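Local coordinates for protein HAD superfamily hydrolase (Brucella suis biovar 1, PDB 6NQ4) that probably acts as a phosphatase of the haloacid dehalogenase superfamily, although its natural substrate is not established, at residues 142-147 / 173-178; 116-121 / 137-142; 26-31 / 61-66. All coordinates share one frame; numbering follows the deposited sequence.

Interaction 1: residues 142-147 / 173-178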
loop_
_atom_site.group_PDB
_atom_site.type_symbol
_atom_site.label_atom_id
_atom_site.label_comp_id
_atom_site.label_asym_id
_atom_site.label_seq_id
_atom_site.Cartn_x
_atom_site.Cartn_y
_atom_site.Cartn_z
ATOM N N PHE A 142 0.413 -28.466 -4.293
ATOM C CA PHE A 142 0.433 -29.393 -5.425
ATOM C C PHE A 142 -0.821 -29.306 -6.297
ATOM O O PHE A 142 -0.788 -29.754 -7.451
ATOM C CB PHE A 142 0.695 -30.827 -4.938
ATOM C CG PHE A 142 -0.532 -31.546 -4.414
ATOM C CD1 PHE A 142 -1.275 -32.371 -5.250
ATOM C CD2 PHE A 142 -0.921 -31.423 -3.085
ATOM C CE1 PHE A 142 -2.395 -33.049 -4.775
ATOM C CE2 PHE A 142 -2.041 -32.087 -2.605
ATOM C CZ PHE A 142 -2.779 -32.909 -3.453
ATOM N N GLU A 143 -1.908 -28.717 -5.783
ATOM C CA GLU A 143 -3.188 -28.608 -6.477
ATOM C C GLU A 143 -3.393 -27.264 -7.160
ATOM O O GLU A 143 -4.381 -27.097 -7.885
ATOM C CB GLU A 143 -4.333 -28.775 -5.469
ATOM C CG GLU A 143 -4.331 -30.104 -4.751
ATOM C CD GLU A 143 -5.315 -30.164 -3.587
ATOM O OE1 GLU A 143 -5.339 -29.232 -2.747
ATOM O OE2 GLU A 143 -6.062 -31.160 -3.504
ATOM N N ALA A 144 -2.516 -26.303 -6.927
ATOM C CA ALA A 144 -2.823 -24.928 -7.273
ATOM C C ALA A 144 -2.590 -24.655 -8.753
ATOM O O ALA A 144 -1.713 -25.245 -9.393
ATOM C CB ALA A 144 -1.980 -23.984 -6.427
ATOM N N ALA A 145 -3.398 -23.741 -9.295
ATOM C CA ALA A 145 -3.207 -23.218 -10.639
ATOM C C ALA A 145 -2.734 -21.772 -10.633
ATOM O O ALA A 145 -2.304 -21.265 -11.679
ATOM C CB ALA A 145 -4.506 -23.337 -11.458
ATOM N N GLY A 146 -2.793 -21.110 -9.483
ATOM C CA GLY A 146 -2.290 -19.759 -9.344
ATOM C C GLY A 146 -1.882 -19.543 -7.903
ATOM O O GLY A 146 -2.266 -20.307 -7.001
ATOM N N VAL A 147 -1.098 -18.483 -7.686
ATOM C CA VAL A 147 -0.613 -18.123 -6.358
ATOM C C VAL A 147 -1.105 -16.723 -6.023
ATOM O O VAL A 147 -1.092 -15.834 -6.879
ATOM C CB VAL A 147 0.929 -18.158 -6.314
ATOM C CG1 VAL A 147 1.420 -17.735 -4.946
ATOM C CG2 VAL A 147 1.445 -19.544 -6.673
ATOM N N ARG A 173 6.632 -24.550 -12.211
ATOM C CA ARG A 173 5.310 -24.932 -12.688
ATOM C C ARG A 173 4.623 -23.802 -13.434
ATOM O O ARG A 173 3.450 -23.932 -13.797
ATOM C CB ARG A 173 4.439 -25.432 -11.537
ATOM C CG ARG A 173 4.918 -26.765 -10.986
ATOM C CD ARG A 173 4.179 -27.127 -9.723
ATOM N NE ARG A 173 2.735 -27.141 -9.949
ATOM C CZ ARG A 173 1.827 -26.938 -9.002
ATOM N NH1 ARG A 173 2.214 -26.704 -7.757
ATOM N NH2 ARG A 173 0.532 -26.958 -9.300
ATOM N N ASN A 174 5.333 -22.704 -13.677
ATOM C CA ASN A 174 4.822 -21.583 -14.461
ATOM C C ASN A 174 3.563 -20.979 -13.847
ATOM O O ASN A 174 2.680 -20.518 -14.569
ATOM C CB ASN A 174 4.568 -22.000 -15.916
ATOM C CG ASN A 174 4.387 -20.819 -16.838
ATOM O OD1 ASN A 174 5.055 -19.808 -16.689
ATOM N ND2 ASN A 174 3.476 -20.939 -17.792
ATOM N N LEU A 175 3.472 -20.956 -12.498
ATOM C CA LEU A 175 2.243 -20.432 -11.913
ATOM C C LEU A 175 2.274 -18.905 -11.891
ATOM O O LEU A 175 3.307 -18.306 -11.592
ATOM C CB LEU A 175 2.057 -20.956 -10.486
ATOM C CG LEU A 175 1.939 -22.481 -10.349
ATOM C CD1 LEU A 175 1.562 -22.874 -8.931
ATOM C CD2 LEU A 175 0.928 -23.045 -11.334
ATOM N N PRO A 176 1.160 -18.253 -12.190
ATOM C CA PRO A 176 1.104 -16.800 -12.033
ATOM C C PRO A 176 1.043 -16.451 -10.555
ATOM O O PRO A 176 0.454 -17.178 -9.746
ATOM C CB PRO A 176 -0.196 -16.416 -12.751
ATOM C CG PRO A 176 -1.052 -17.632 -12.656
ATOM C CD PRO A 176 -0.116 -18.820 -12.672
ATOM N N PHE A 177 1.667 -15.329 -10.206
ATOM C CA PHE A 177 1.884 -14.930 -8.812
ATOM C C PHE A 177 1.271 -13.549 -8.613
ATOM O O PHE A 177 1.841 -12.550 -9.054
ATOM C CB PHE A 177 3.395 -14.898 -8.564
ATOM C CG PHE A 177 3.835 -14.691 -7.123
ATOM C CD1 PHE A 177 3.824 -13.430 -6.531
ATOM C CD2 PHE A 177 4.383 -15.751 -6.408
ATOM C CE1 PHE A 177 4.305 -13.242 -5.227
ATOM C CE2 PHE A 177 4.856 -15.574 -5.110
ATOM C CZ PHE A 177 4.816 -14.319 -4.520
ATOM N N ILE A 178 0.111 -13.478 -7.959
ATOM C CA ILE A 178 -0.513 -12.195 -7.635
ATOM C C ILE A 178 0.092 -11.690 -6.329
ATOM O O ILE A 178 0.089 -12.401 -5.317
ATOM C CB ILE A 178 -2.038 -12.336 -7.509
ATOM C CG1 ILE A 178 -2.659 -12.663 -8.856
ATOM C CG2 ILE A 178 -2.657 -11.075 -6.966
ATOM C CD1 ILE A 178 -4.116 -13.084 -8.758
#
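The β-α-β unit made of strand 146-149, helix 164-172 and strand 177-179 closes where V147 lies beside F177 as its parallel bridge partner. Two backbone bonds flank F177: V147 N donates to P176 O (2.9 Å), and I178 N donates to V147 O (2.9 Å) at a nearly straight 170°. V147 thus uses both its N-H and its carbonyl on this neighbour, the usual pattern of parallel strands. Its side chain falls on the same face as that of F177. With CG1 anti to the backbone N (chi1 178°), V147 sends one methyl to the ring, CG1 lying 3.9 Å from F177 CD2. The other branch, CG2, turns to L175, whose CD1 is 4.0 Å away. Valine suits the site because its two methyls serve two neighbours at once. Helix 164-172 covers this face, L170 touching V147 and L175 and L167 touching F177.

Ahead of the paired residues, both segments are loop or turn. N174, with positive phi, is the C' residue of the Schellman motif that ends the helix, and it turns the chain toward the sheet. L175 CD2 then rests 3.7 Å from A145 O, and the ring of P176 brings CD to 3.4 Å from the same oxygen. R173 reaches back along the other segment: its NH1 is hydrogen-bonded to E141 O, while NH2 comes within 2.8 Å of A144 O. The small A144 packs against L175 and F120. The chemistry divides accordingly, apolar packing and strand bonds in the interior giving way at the exposed end to a guanidinium among backbone carbonyls.

Interaction 2: residues 116-121 / 137-142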
loop_
_atom_site.group_PDB
_atom_site.type_symbol
_atom_site.label_atom_id
_atom_site.label_comp_id
_atom_site.label_asym_id
_atom_site.label_seq_id
_atom_site.Cartn_x
_atom_site.Cartn_y
_atom_site.Cartn_z
ATOM N N PRO A 116 -6.739 -17.845 -12.110
ATOM C CA PRO A 116 -7.213 -19.209 -11.840
ATOM C C PRO A 116 -7.908 -19.284 -10.489
ATOM O O PRO A 116 -7.504 -18.631 -9.525
ATOM C CB PRO A 116 -5.920 -20.036 -11.844
ATOM C CG PRO A 116 -4.922 -19.203 -12.617
ATOM C CD PRO A 116 -5.275 -17.785 -12.277
ATOM N N ARG A 117 -8.962 -20.096 -10.411
ATOM C CA ARG A 117 -9.733 -20.110 -9.175
ATOM C C ARG A 117 -9.159 -21.040 -8.107
ATOM O O ARG A 117 -9.481 -20.865 -6.926
ATOM C CB ARG A 117 -11.211 -20.394 -9.452
ATOM C CG ARG A 117 -11.502 -21.832 -9.723
ATOM C CD ARG A 117 -12.982 -22.039 -10.068
ATOM N NE ARG A 117 -13.853 -21.528 -9.013
ATOM C CZ ARG A 117 -14.138 -22.196 -7.900
ATOM N NH1 ARG A 117 -13.618 -23.400 -7.693
ATOM N NH2 ARG A 117 -14.936 -21.658 -6.991
ATOM N N ARG A 118 -8.316 -22.009 -8.478
ATOM C CA ARG A 118 -7.650 -22.871 -7.503
ATOM C C ARG A 118 -6.334 -22.211 -7.104
ATOM O O ARG A 118 -5.365 -22.235 -7.869
ATOM C CB ARG A 118 -7.418 -24.254 -8.097
ATOM C CG ARG A 118 -8.719 -24.949 -8.462
ATOM C CD ARG A 118 -8.481 -26.242 -9.241
ATOM N NE ARG A 118 -7.801 -27.243 -8.427
ATOM C CZ ARG A 118 -8.393 -27.965 -7.479
ATOM N NH1 ARG A 118 -9.681 -27.795 -7.214
ATOM N NH2 ARG A 118 -7.695 -28.860 -6.789
ATOM N N ILE A 119 -6.301 -21.639 -5.899
ATOM C CA ILE A 119 -5.271 -20.700 -5.465
ATOM C C ILE A 119 -4.466 -21.290 -4.319
ATOM O O ILE A 119 -5.033 -21.858 -3.381
ATOM C CB ILE A 119 -5.936 -19.390 -5.000
ATOM C CG1 ILE A 119 -6.521 -18.658 -6.208
ATOM C CG2 ILE A 119 -4.934 -18.513 -4.200
ATOM C CD1 ILE A 119 -7.467 -17.517 -5.828
ATOM N N PHE A 120 -3.137 -21.125 -4.386
ATOM C CA PHE A 120 -2.247 -21.378 -3.261
ATOM C C PHE A 120 -1.958 -20.049 -2.566
ATOM O O PHE A 120 -1.405 -19.124 -3.182
ATOM C CB PHE A 120 -0.955 -22.020 -3.761
ATOM C CG PHE A 120 0.078 -22.235 -2.696
ATOM C CD1 PHE A 120 -0.176 -23.058 -1.600
ATOM C CD2 PHE A 120 1.314 -21.615 -2.793
ATOM C CE1 PHE A 120 0.810 -23.261 -0.629
ATOM C CE2 PHE A 120 2.298 -21.825 -1.835
ATOM C CZ PHE A 120 2.045 -22.641 -0.756
ATOM N N HIS A 121 -2.329 -19.962 -1.292
ATOM C CA HIS A 121 -2.173 -18.746 -0.498
ATOM C C HIS A 121 -0.809 -18.725 0.187
ATOM O O HIS A 121 -0.433 -19.695 0.860
ATOM C CB HIS A 121 -3.278 -18.708 0.565
ATOM C CG HIS A 121 -3.152 -17.588 1.553
ATOM N ND1 HIS A 121 -3.410 -16.272 1.230
ATOM C CD2 HIS A 121 -2.832 -17.599 2.872
ATOM C CE1 HIS A 121 -3.255 -15.519 2.307
ATOM N NE2 HIS A 121 -2.910 -16.299 3.318
ATOM N N GLU A 137 -11.086 -21.143 -4.642
ATOM C CA GLU A 137 -10.875 -22.288 -3.767
ATOM C C GLU A 137 -9.422 -22.297 -3.333
ATOM O O GLU A 137 -8.525 -22.388 -4.178
ATOM C CB GLU A 137 -11.197 -23.594 -4.495
ATOM C CG GLU A 137 -11.177 -24.804 -3.587
ATOM C CD GLU A 137 -11.505 -26.083 -4.326
ATOM O OE1 GLU A 137 -12.039 -26.000 -5.454
ATOM O OE2 GLU A 137 -11.223 -27.168 -3.776
ATOM N N LEU A 138 -9.183 -22.216 -2.029
ATOM C CA LEU A 138 -7.817 -22.284 -1.527
ATOM C C LEU A 138 -7.399 -23.745 -1.418
ATOM O O LEU A 138 -8.104 -24.564 -0.811
ATOM C CB LEU A 138 -7.689 -21.583 -0.177
ATOM C CG LEU A 138 -8.075 -20.104 -0.191
ATOM C CD1 LEU A 138 -7.827 -19.508 1.174
ATOM C CD2 LEU A 138 -7.336 -19.324 -1.253
ATOM N N VAL A 139 -6.263 -24.083 -2.032
ATOM C CA VAL A 139 -5.855 -25.469 -2.178
ATOM C C VAL A 139 -4.404 -25.627 -1.741
ATOM O O VAL A 139 -3.693 -24.653 -1.480
ATOM C CB VAL A 139 -6.080 -26.001 -3.611
ATOM C CG1 VAL A 139 -7.549 -25.881 -4.004
ATOM C CG2 VAL A 139 -5.202 -25.254 -4.616
ATOM N N GLU A 140 -3.988 -26.881 -1.619
ATOM C CA GLU A 140 -2.600 -27.193 -1.339
ATOM C C GLU A 140 -1.724 -26.776 -2.510
ATOM O O GLU A 140 -2.178 -26.649 -3.646
ATOM C CB GLU A 140 -2.428 -28.700 -1.161
ATOM C CG GLU A 140 -3.299 -29.298 -0.093
ATOM C CD GLU A 140 -2.632 -29.294 1.257
ATOM O OE1 GLU A 140 -1.621 -28.578 1.422
ATOM O OE2 GLU A 140 -3.112 -30.019 2.151
ATOM N N GLU A 141 -0.432 -26.619 -2.220
ATOM C CA GLU A 141 0.537 -26.246 -3.246
ATOM C C GLU A 141 0.446 -27.141 -4.486
ATOM O O GLU A 141 0.400 -26.646 -5.618
ATOM C CB GLU A 141 1.946 -26.318 -2.653
ATOM C CG GLU A 141 3.013 -25.819 -3.606
ATOM C CD GLU A 141 4.420 -26.184 -3.170
ATOM O OE1 GLU A 141 4.649 -26.381 -1.956
ATOM O OE2 GLU A 141 5.295 -26.276 -4.058
ATOM N N PHE A 142 0.413 -28.466 -4.293
ATOM C CA PHE A 142 0.433 -29.393 -5.425
ATOM C C PHE A 142 -0.821 -29.306 -6.297
ATOM O O PHE A 142 -0.788 -29.754 -7.451
ATOM C CB PHE A 142 0.695 -30.827 -4.938
ATOM C CG PHE A 142 -0.532 -31.546 -4.414
ATOM C CD1 PHE A 142 -1.275 -32.371 -5.250
ATOM C CD2 PHE A 142 -0.921 -31.423 -3.085
ATOM C CE1 PHE A 142 -2.395 -33.049 -4.775
ATOM C CE2 PHE A 142 -2.041 -32.087 -2.605
ATOM C CZ PHE A 142 -2.779 -32.909 -3.453
HETATM O O HOH W 1 -3.717 -22.250 -0.034
#
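Edge-strand pairing joins R118 and I119 of strand 118-122 to E137 and L138 of strand 137-138, the outermost strand at one side of the five-stranded parallel sheet. E137 N donates to R117 O, I119 N to E137 O (2.9 Å), and V139 N to I119 O, so I119 is gripped at both backbone polar atoms. Beyond this the strands part, and a water carries on the connection: it accepts from H121 N and donates to V139 O (2.8 Å).

On one face R118 and E137 run side by side, R118 NH1 standing 3.4 Å from E137 OE1 with the two planes almost perpendicular. R117 adds a longer salt bridge to this oxygen and has a second acid, D135. V139 CG1 lies over a face of the R118 guanidinium, so the arginine also gains apolar cover. On the other face, I119 CG2 meets L138 CD2 at 3.9 Å. F120, its CG anti to the backbone N (chi1 176°), offers a ring face to E141 CB, a CH-π contact 4.1 Å from the centroid; the E141 carboxylate continues to R169. A short parallel strand thus ends the α/β sheet of a domain inserted between core strands 100-103 and 241-245, consistent with a C2-type HAD cap.

Interaction 3: residues 26-31 / 61-66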
loop_
_atom_site.group_PDB
_atom_site.type_symbol
_atom_site.label_atom_id
_atom_site.label_comp_id
_atom_site.label_asym_id
_atom_site.label_seq_id
_atom_site.Cartn_x
_atom_site.Cartn_y
_atom_site.Cartn_z
ATOM N N PRO A 26 7.437 24.926 2.660
ATOM C CA PRO A 26 6.200 24.558 3.365
ATOM C C PRO A 26 6.488 24.138 4.799
ATOM O O PRO A 26 7.310 23.254 5.047
ATOM C CB PRO A 26 5.662 23.382 2.539
ATOM C CG PRO A 26 6.888 22.771 1.931
ATOM C CD PRO A 26 7.854 23.898 1.688
ATOM N N GLU A 27 5.787 24.770 5.745
ATOM C CA GLU A 27 5.921 24.424 7.157
ATOM C C GLU A 27 4.933 23.359 7.612
ATOM O O GLU A 27 5.250 22.575 8.511
ATOM C CB GLU A 27 5.723 25.663 8.029
ATOM N N ARG A 28 3.736 23.320 7.031
ATOM C CA ARG A 28 2.738 22.332 7.405
ATOM C C ARG A 28 1.835 22.096 6.204
ATOM O O ARG A 28 1.890 22.826 5.214
ATOM C CB ARG A 28 1.953 22.763 8.649
ATOM C CG ARG A 28 1.259 24.112 8.547
ATOM C CD ARG A 28 0.627 24.507 9.895
ATOM N NE ARG A 28 -0.319 25.608 9.737
ATOM C CZ ARG A 28 -1.375 25.824 10.516
ATOM N NH1 ARG A 28 -1.646 25.015 11.534
ATOM N NH2 ARG A 28 -2.170 26.856 10.267
ATOM N N LEU A 29 1.003 21.054 6.299
ATOM C CA LEU A 29 0.110 20.714 5.192
ATOM C C LEU A 29 -0.805 21.881 4.826
ATOM O O LEU A 29 -1.134 22.076 3.645
ATOM C CB LEU A 29 -0.703 19.476 5.571
ATOM C CG LEU A 29 -1.734 19.018 4.544
ATOM C CD1 LEU A 29 -1.063 18.649 3.218
ATOM C CD2 LEU A 29 -2.528 17.850 5.085
ATOM N N ASP A 30 -1.209 22.675 5.817
ATOM C CA ASP A 30 -2.111 23.798 5.582
ATOM C C ASP A 30 -1.549 24.809 4.592
ATOM O O ASP A 30 -2.319 25.578 4.006
ATOM C CB ASP A 30 -2.377 24.533 6.895
ATOM C CG ASP A 30 -2.750 23.605 8.028
ATOM O OD1 ASP A 30 -2.101 22.543 8.181
ATOM O OD2 ASP A 30 -3.683 23.955 8.781
ATOM N N ASP A 31 -0.232 24.848 4.406
ATOM C CA ASP A 31 0.345 25.792 3.459
ATOM C C ASP A 31 0.174 25.358 2.009
ATOM O O ASP A 31 0.523 26.126 1.102
ATOM C CB ASP A 31 1.820 25.993 3.779
ATOM C CG ASP A 31 2.035 26.596 5.162
ATOM O OD1 ASP A 31 1.233 27.466 5.577
ATOM O OD2 ASP A 31 3.000 26.191 5.837
ATOM N N LEU A 61 -4.659 16.187 8.873
ATOM C CA LEU A 61 -5.725 15.677 8.016
ATOM C C LEU A 61 -7.092 16.212 8.446
ATOM O O LEU A 61 -7.914 16.573 7.597
ATOM C CB LEU A 61 -5.680 14.147 7.989
ATOM C CG LEU A 61 -4.397 13.565 7.384
ATOM C CD1 LEU A 61 -4.386 12.075 7.574
ATOM C CD2 LEU A 61 -4.230 13.913 5.895
ATOM N N GLN A 62 -7.361 16.253 9.757
ATOM C CA GLN A 62 -8.619 16.834 10.229
ATOM C C GLN A 62 -8.778 18.274 9.761
ATOM O O GLN A 62 -9.866 18.678 9.327
ATOM C CB GLN A 62 -8.700 16.769 11.758
ATOM C CG GLN A 62 -8.862 15.368 12.323
ATOM C CD GLN A 62 -8.690 15.374 13.831
ATOM O OE1 GLN A 62 -7.816 16.066 14.359
ATOM N NE2 GLN A 62 -9.533 14.627 14.534
ATOM N N ARG A 63 -7.711 19.073 9.867
ATOM C CA ARG A 63 -7.807 20.473 9.473
ATOM C C ARG A 63 -8.085 20.604 7.982
ATOM O O ARG A 63 -8.874 21.460 7.563
ATOM C CB ARG A 63 -6.530 21.221 9.858
ATOM C CG ARG A 63 -6.328 21.413 11.372
ATOM C CD ARG A 63 -5.316 22.522 11.695
ATOM N NE ARG A 63 -4.039 22.303 11.021
ATOM C CZ ARG A 63 -3.102 21.459 11.449
ATOM N NH1 ARG A 63 -3.293 20.762 12.563
ATOM N NH2 ARG A 63 -1.975 21.310 10.763
ATOM N N ALA A 64 -7.462 19.748 7.172
ATOM C CA ALA A 64 -7.732 19.776 5.739
ATOM C C ALA A 64 -9.191 19.442 5.440
ATOM O O ALA A 64 -9.829 20.112 4.617
ATOM C CB ALA A 64 -6.776 18.842 4.996
ATOM N N ARG A 65 -9.742 18.416 6.095
ATOM C CA ARG A 65 -11.145 18.072 5.858
ATOM C C ARG A 65 -12.069 19.194 6.307
ATOM O O ARG A 65 -13.124 19.422 5.701
ATOM C CB ARG A 65 -11.504 16.787 6.596
ATOM C CG ARG A 65 -10.819 15.573 6.059
ATOM C CD ARG A 65 -11.423 14.295 6.629
ATOM N NE ARG A 65 -12.735 13.993 6.050
ATOM C CZ ARG A 65 -13.880 13.899 6.727
ATOM N NH1 ARG A 65 -13.913 14.109 8.036
ATOM N NH2 ARG A 65 -15.002 13.592 6.087
ATOM N N ALA A 66 -11.698 19.903 7.375
ATOM C CA ALA A 66 -12.517 21.014 7.841
ATOM C C ALA A 66 -12.547 22.155 6.839
ATOM O O ALA A 66 -13.460 22.988 6.893
ATOM C CB ALA A 66 -12.009 21.516 9.194
#
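R63 sets the edge of its guanidinium against the carboxylate of D30, the two flat groups lying nearly coplanar, 20° apart. The grip is side-on and double: R63 NE donates to D30 OD2 at 2.8 Å, and R63 NH2 donates to D30 OD1 at 2.9 Å. The first bond is almost straight, 171°, and uses the syn lone pair of OD2; the second also arrives on the syn side, somewhat out of the carboxylate plane. A bend at chi3 of R63 (-54°) turns NE and NH2 together to the acid. Arginine suits the place because these paired donors meet two oxygens at once, fixing the rotation of both groups.

R28 completes the network from another direction. D30 OD2 lies 3.4 Å above the plane of the R28 guanidinium, over its centre, so this pairing rests on charge and not on a directed N-H. R28 NH1 also lies over a face of the R63 guanidinium, 3.7 Å from R63 NE, with the planes nearly parallel. The shared carboxylate probably offsets the repulsion between the two arginines, and the C-terminal carboxylate of V304 is a further salt-bridge partner of R63.

These residues join the loop before strand 38-41 to helix 55-66, which packs beside the six-stranded parallel sheet of the HAD core. Below the charged layer, L29 CD2 touches L61 CD2 and A64 CB, each at 4.4 Å. Leucine fits here because its side chain also reaches L242 and I244 of strand 241-245, while the small A64 offers its CB methyl to the leucine. At the start of the loop, D31 OD2 accepts from both E27 N and R28 N, holding the turn that presents R28, L29 and D30 to the helix.

How the interactions relate
Interactions 1 and 2 are neighbours, their centres 7 Å apart, in the five-stranded parallel sheet of the probable C2-type cap, where strand 118-122 lies between strands 137-138 and 146-149. They share F142 and touch directly: A145 N is 2.9 Å from R118 O, probably a hydrogen bond. Interaction 3 lies in the other domain, the HAD core, where a loop meets helix 55-66 beside the six-stranded sheet; its centre is about 45 Å from that of interaction 1 and about 46 Å from that of interaction 2. The core's sodium ion, bound by D42, W44 and D246, probably marks the active site, as in relatives, and is about 12 Å from the side chain of L61.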